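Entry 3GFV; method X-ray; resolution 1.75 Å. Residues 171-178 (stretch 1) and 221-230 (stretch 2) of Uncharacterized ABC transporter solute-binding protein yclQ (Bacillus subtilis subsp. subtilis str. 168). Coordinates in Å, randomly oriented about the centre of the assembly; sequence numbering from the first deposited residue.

Stretch 1, residues 171-178: NKNGLVIM
Stretch 2 (221-230) EYISKTNPDY

Stretch 2 opens as the last turns of a helix, 221-226, whose axis runs nearly antiparallel (169°) to the strand of stretch 1, 10.6 Å away at closest approach. Tyr222 (chi1 172°, chi2 81°) points toward the strand, where its CE2 lies 4.0 Å from Leu175 CD2. Ile223 (m, t) turns its end inward: its CG1 is 4.2 Å from Leu175 CD2 and its CD1 4.1 Å from Ile177 CD1. Leu175 (t, p) and Ile177 (p, t) thus form an apolar seam with the helix, while the intervening Val176 points away, as strand alternation requires. Thr226 (m) returns OG1 to Tyr222 O at 2.8 Å; its O reaches Asn173 ND2 through a water, 2.9 Å on each leg.

Asn227, with positive phi (45/58), ends the helical run. Pro228 (-70/146) then sets CB 3.6 Å from Leu175 CB. At Asp229 (m; -73/-36) the bonding is reciprocal: Asn173 N donates to Asp229 OD2 (2.8 Å, 161°), and Asp229 N to Asn173 OD1 (2.9 Å, 165°), with Asn173 at chi1 61°. Two waters link Asp229 OD1 to Lys172 NZ.

Tyr230 (-124/137) enters a parallel bridge with Gly174: Tyr230 N donates to Asn173 O and Leu175 N to Tyr230 O, both 2.9 Å. Lys172 CB lies at its ring edge, 3.7 Å from Tyr230 CE2.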

ATOM      1  N   ASN A 171     -14.856  -3.331  21.157  1.00 28.74           N
ATOM      2  CA  ASN A 171     -16.202  -3.834  20.867  1.00 35.58           C
ATOM      3  C   ASN A 171     -16.947  -2.844  20.000  1.00 26.57           C
ATOM      4  O   ASN A 171     -18.105  -2.471  20.258  1.00 28.59           O
ATOM      5  CB  ASN A 171     -16.988  -4.098  22.143  1.00 38.24           C
ATOM      6  CG  ASN A 171     -16.486  -5.312  22.868  1.00 44.95           C
ATOM      7  OD1 ASN A 171     -16.315  -6.374  22.263  1.00 51.44           O
ATOM      8  ND2 ASN A 171     -16.227  -5.167  24.164  1.00 43.52           N
ATOM      9  N   LYS A 172     -16.242  -2.378  18.986  1.00 23.77           N
ATOM     10  CA  LYS A 172     -16.821  -1.413  18.055  1.00 20.75           C
ATOM     11  C   LYS A 172     -16.439  -1.877  16.656  1.00 24.36           C
ATOM     12  O   LYS A 172     -15.489  -2.655  16.496  1.00 28.64           O
ATOM     13  CB  LYS A 172     -16.210  -0.033  18.285  1.00 22.10           C
ATOM     14  CG  LYS A 172     -16.501   0.561  19.661  1.00 25.99           C
ATOM     15  CD  LYS A 172     -17.982   0.915  19.797  1.00 30.12           C
ATOM     16  CE  LYS A 172     -18.281   1.462  21.185  1.00 41.56           C
ATOM     17  NZ  LYS A 172     -19.723   1.833  21.326  1.00 45.12           N
ATOM     18  N   ASN A 173     -17.135  -1.380  15.631  1.00 19.14           N
ATOM     19  CA  ASN A 173     -16.813  -1.815  14.276  1.00 18.42           C
ATOM     20  C   ASN A 173     -16.307  -0.661  13.414  1.00 17.50           C
ATOM     21  O   ASN A 173     -16.264   0.488  13.860  1.00 18.09           O
ATOM     22  CB  ASN A 173     -18.005  -2.515  13.614  1.00 22.74           C
ATOM     23  CG  ASN A 173     -19.213  -1.602  13.487  1.00 23.30           C
ATOM     24  OD1 ASN A 173     -19.064  -0.397  13.293  1.00 23.60           O
ATOM     25  ND2 ASN A 173     -20.413  -2.179  13.571  1.00 23.02           N
ATOM     26  N   GLY A 174     -15.895  -0.986  12.193  1.00 20.29           N
ATOM     27  CA  GLY A 174     -15.338   0.023  11.300  1.00 19.03           C
ATOM     28  C   GLY A 174     -15.780  -0.200   9.869  1.00 16.88           C
ATOM     29  O   GLY A 174     -15.987  -1.341   9.421  1.00 21.77           O
ATOM     30  N   LEU A 175     -15.923   0.906   9.146  1.00 15.60           N
ATOM     31  CA  LEU A 175     -16.174   0.861   7.711  1.00 17.22           C
ATOM     32  C   LEU A 175     -15.053   1.620   7.002  1.00 17.53           C
ATOM     33  O   LEU A 175     -14.675   2.704   7.436  1.00 17.39           O
ATOM     34  CB  LEU A 175     -17.524   1.511   7.394  1.00 18.04           C
ATOM     35  CG  LEU A 175     -17.865   1.692   5.910  1.00 19.12           C
ATOM     36  CD1 LEU A 175     -18.050   0.327   5.230  1.00 18.03           C
ATOM     37  CD2 LEU A 175     -19.133   2.596   5.718  1.00 18.71           C
ATOM     38  N   VAL A 176     -14.536   1.051   5.915  1.00 16.63           N
ATOM     39  CA  VAL A 176     -13.498   1.714   5.116  1.00 15.33           C
ATOM     40  C   VAL A 176     -14.081   2.195   3.796  1.00 17.90           C
ATOM     41  O   VAL A 176     -14.655   1.404   3.038  1.00 19.44           O
ATOM     42  CB  VAL A 176     -12.338   0.734   4.807  1.00 17.44           C
ATOM     43  CG1 VAL A 176     -11.212   1.454   4.046  1.00 19.47           C
ATOM     44  CG2 VAL A 176     -11.792   0.126   6.111  1.00 19.32           C
ATOM     45  N   ILE A 177     -13.925   3.484   3.512  1.00 17.40           N
ATOM     46  CA  ILE A 177     -14.452   4.047   2.249  1.00 16.54           C
ATOM     47  C   ILE A 177     -13.389   4.846   1.534  1.00 20.61           C
ATOM     48  O   ILE A 177     -12.495   5.401   2.160  1.00 19.94           O
ATOM     49  CB  ILE A 177     -15.679   4.951   2.420  1.00 19.20           C
ATOM     50  CG1 ILE A 177     -15.385   6.135   3.364  1.00 21.23           C
ATOM     51  CG2 ILE A 177     -16.911   4.119   2.867  1.00 20.98           C
ATOM     52  CD1 ILE A 177     -16.472   7.174   3.428  1.00 24.51           C
HETATM   53  N   MSE A 178     -13.523   4.930   0.213  1.00 22.13           N
HETATM   54  CA  MSE A 178     -12.687   5.827  -0.568  1.00 19.45           C
HETATM   55  C   MSE A 178     -13.598   6.805  -1.300  1.00 22.47           C
HETATM   56  O   MSE A 178     -14.635   6.410  -1.876  1.00 25.95           O
HETATM   57  CB  MSE A 178     -11.783   5.052  -1.537  1.00 21.83           C
HETATM   58  CG  MSE A 178     -10.926   5.962  -2.386  1.00 25.04           C
HETATM   59 SE   MSE A 178      -9.675   4.862  -3.449  0.80 43.15          SE
HETATM   60  CE  MSE A 178     -10.959   4.278  -4.734  1.00 26.06           C
ATOM     61  N   GLU A 221     -26.641   6.892   1.874  1.00 29.96           N
ATOM     62  CA  GLU A 221     -27.618   6.111   2.610  1.00 34.89           C
ATOM     63  C   GLU A 221     -27.013   4.801   3.097  1.00 26.00           C
ATOM     64  O   GLU A 221     -27.446   4.258   4.109  1.00 25.90           O
ATOM     65  CB  GLU A 221     -28.846   5.803   1.756  1.00 39.34           C
ATOM     66  CG  GLU A 221     -29.769   6.990   1.514  1.00 49.96           C
ATOM     67  CD  GLU A 221     -29.402   7.782   0.265  1.00 56.12           C
ATOM     68  OE1 GLU A 221     -28.233   7.679  -0.190  1.00 44.17           O
ATOM     69  OE2 GLU A 221     -30.291   8.501  -0.264  1.00 57.40           O
ATOM     70  N   TYR A 222     -26.040   4.283   2.350  1.00 25.28           N
ATOM     71  CA  TYR A 222     -25.344   3.073   2.765  1.00 21.13           C
ATOM     72  C   TYR A 222     -24.537   3.305   4.051  1.00 18.97           C
ATOM     73  O   TYR A 222     -24.511   2.461   4.929  1.00 23.01           O
ATOM     74  CB  TYR A 222     -24.383   2.597   1.665  1.00 22.54           C
ATOM     75  CG  TYR A 222     -23.509   1.472   2.128  1.00 21.80           C
ATOM     76  CD1 TYR A 222     -23.988   0.167   2.150  1.00 22.78           C
ATOM     77  CD2 TYR A 222     -22.197   1.697   2.564  1.00 19.47           C
ATOM     78  CE1 TYR A 222     -23.191  -0.885   2.596  1.00 24.92           C
ATOM     79  CE2 TYR A 222     -21.404   0.657   3.005  1.00 21.75           C
ATOM     80  CZ  TYR A 222     -21.889  -0.626   3.015  1.00 21.46           C
ATOM     81  OH  TYR A 222     -21.077  -1.650   3.470  1.00 25.21           O
ATOM     82  N   ILE A 223     -23.889   4.458   4.157  1.00 18.34           N
ATOM     83  CA  ILE A 223     -23.127   4.768   5.373  1.00 22.93           C
ATOM     84  C   ILE A 223     -24.076   4.848   6.580  1.00 23.37           C
ATOM     85  O   ILE A 223     -23.798   4.305   7.647  1.00 20.46           O
ATOM     86  CB  ILE A 223     -22.337   6.068   5.201  1.00 23.48           C
ATOM     87  CG1 ILE A 223     -21.265   5.878   4.120  1.00 23.88           C
ATOM     88  CG2 ILE A 223     -21.661   6.474   6.504  1.00 23.26           C
ATOM     89  CD1 ILE A 223     -20.572   7.164   3.743  1.00 26.38           C
ATOM     90  N   SER A 224     -25.207   5.506   6.376  1.00 21.22           N
ATOM     91  CA  SER A 224     -26.230   5.654   7.403  1.00 19.52           C
ATOM     92  C   SER A 224     -26.781   4.293   7.808  1.00 23.62           C
ATOM     93  O   SER A 224     -26.914   3.967   8.999  1.00 22.63           O
ATOM     94  CB  SER A 224     -27.347   6.556   6.868  1.00 22.78           C
ATOM     95  OG  SER A 224     -28.440   6.595   7.772  1.00 27.46           O
ATOM     96  N   LYS A 225     -27.121   3.465   6.834  1.00 21.63           N
ATOM     97  CA  LYS A 225     -27.695   2.183   7.229  1.00 29.49           C
ATOM     98  C   LYS A 225     -26.681   1.255   7.891  1.00 23.49           C
ATOM     99  O   LYS A 225     -27.035   0.421   8.712  1.00 26.84           O
ATOM    100  CB  LYS A 225     -28.443   1.502   6.086  1.00 38.05           C
ATOM    101  CG  LYS A 225     -27.640   0.619   5.219  1.00 35.81           C
ATOM    102  CD  LYS A 225     -28.548  -0.395   4.549  1.00 37.44           C
ATOM    103  CE  LYS A 225     -27.811  -1.169   3.481  1.00 49.97           C
ATOM    104  NZ  LYS A 225     -28.694  -2.166   2.805  1.00 57.41           N
ATOM    105  N   THR A 226     -25.407   1.408   7.529  1.00 18.29           N
ATOM    106  CA  THR A 226     -24.350   0.608   8.129  1.00 19.80           C
ATOM    107  C   THR A 226     -24.006   1.090   9.532  1.00 20.34           C
ATOM    108  O   THR A 226     -23.677   0.275  10.393  1.00 21.43           O
ATOM    109  CB  THR A 226     -23.109   0.657   7.235  1.00 22.04           C
ATOM    110  OG1 THR A 226     -23.466   0.120   5.956  1.00 22.91           O
ATOM    111  CG2 THR A 226     -21.955  -0.143   7.852  1.00 26.38           C
ATOM    112  N   ASN A 227     -24.135   2.399   9.767  1.00 19.10           N
ATOM    113  CA  ASN A 227     -23.830   2.996  11.075  1.00 20.45           C
ATOM    114  C   ASN A 227     -22.510   2.526  11.732  1.00 19.31           C
ATOM    115  O   ASN A 227     -22.478   2.030  12.867  1.00 18.79           O
ATOM    116  CB  ASN A 227     -25.012   2.798  12.053  1.00 18.01           C
ATOM    117  CG  ASN A 227     -24.853   3.619  13.327  1.00 24.78           C
ATOM    118  OD1 ASN A 227     -24.234   4.676  13.303  1.00 24.35           O
ATOM    119  ND2 ASN A 227     -25.421   3.127  14.456  1.00 23.64           N
ATOM    120  N   PRO A 228     -21.387   2.712  11.036  1.00 20.34           N
ATOM    121  CA  PRO A 228     -20.117   2.251  11.606  1.00 18.62           C
ATOM    122  C   PRO A 228     -19.703   3.093  12.813  1.00 17.00           C
ATOM    123  O   PRO A 228     -19.951   4.302  12.844  1.00 18.91           O
ATOM    124  CB  PRO A 228     -19.116   2.507  10.464  1.00 18.15           C
ATOM    125  CG  PRO A 228     -19.725   3.740   9.754  1.00 19.59           C
ATOM    126  CD  PRO A 228     -21.221   3.424   9.757  1.00 19.28           C
ATOM    127  N   ASP A 229     -19.066   2.468  13.793  1.00 20.21           N
ATOM    128  CA  ASP A 229     -18.524   3.193  14.944  1.00 19.04           C
ATOM    129  C   ASP A 229     -17.285   3.993  14.567  1.00 19.63           C
ATOM    130  O   ASP A 229     -17.058   5.083  15.091  1.00 20.55           O
ATOM    131  CB  ASP A 229     -18.159   2.186  16.039  1.00 22.42           C
ATOM    132  CG  ASP A 229     -19.357   1.381  16.490  1.00 25.14           C
ATOM    133  OD1 ASP A 229     -20.402   2.020  16.739  1.00 31.01           O
ATOM    134  OD2 ASP A 229     -19.262   0.131  16.542  1.00 22.67           O
ATOM    135  N   TYR A 230     -16.473   3.421  13.671  1.00 19.64           N
ATOM    136  CA  TYR A 230     -15.274   4.075  13.135  1.00 19.61           C
ATOM    137  C   TYR A 230     -15.352   4.129  11.623  1.00 18.92           C
ATOM    138  O   TYR A 230     -15.755   3.163  10.983  1.00 18.90           O
ATOM    139  CB  TYR A 230     -13.984   3.334  13.558  1.00 20.81           C
ATOM    140  CG  TYR A 230     -13.728   3.501  15.024  1.00 19.86           C
ATOM    141  CD1 TYR A 230     -12.818   4.458  15.492  1.00 17.24           C
ATOM    142  CD2 TYR A 230     -14.457   2.760  15.953  1.00 24.61           C
ATOM    143  CE1 TYR A 230     -12.615   4.634  16.856  1.00 25.09           C
ATOM    144  CE2 TYR A 230     -14.266   2.941  17.315  1.00 26.77           C
ATOM    145  CZ  TYR A 230     -13.343   3.872  17.760  1.00 30.98           C
ATOM    146  OH  TYR A 230     -13.166   4.049  19.119  1.00 32.14           O
TER
HETATM  147  O   HOH W   1     -20.140   4.017  18.968  1.00 40.64           O
HETATM  148  O   HOH W   2     -21.547   1.488  19.254  1.00 42.55           O
HETATM  149  O   HOH W   3     -23.030  -1.063  12.909  1.00 22.72           O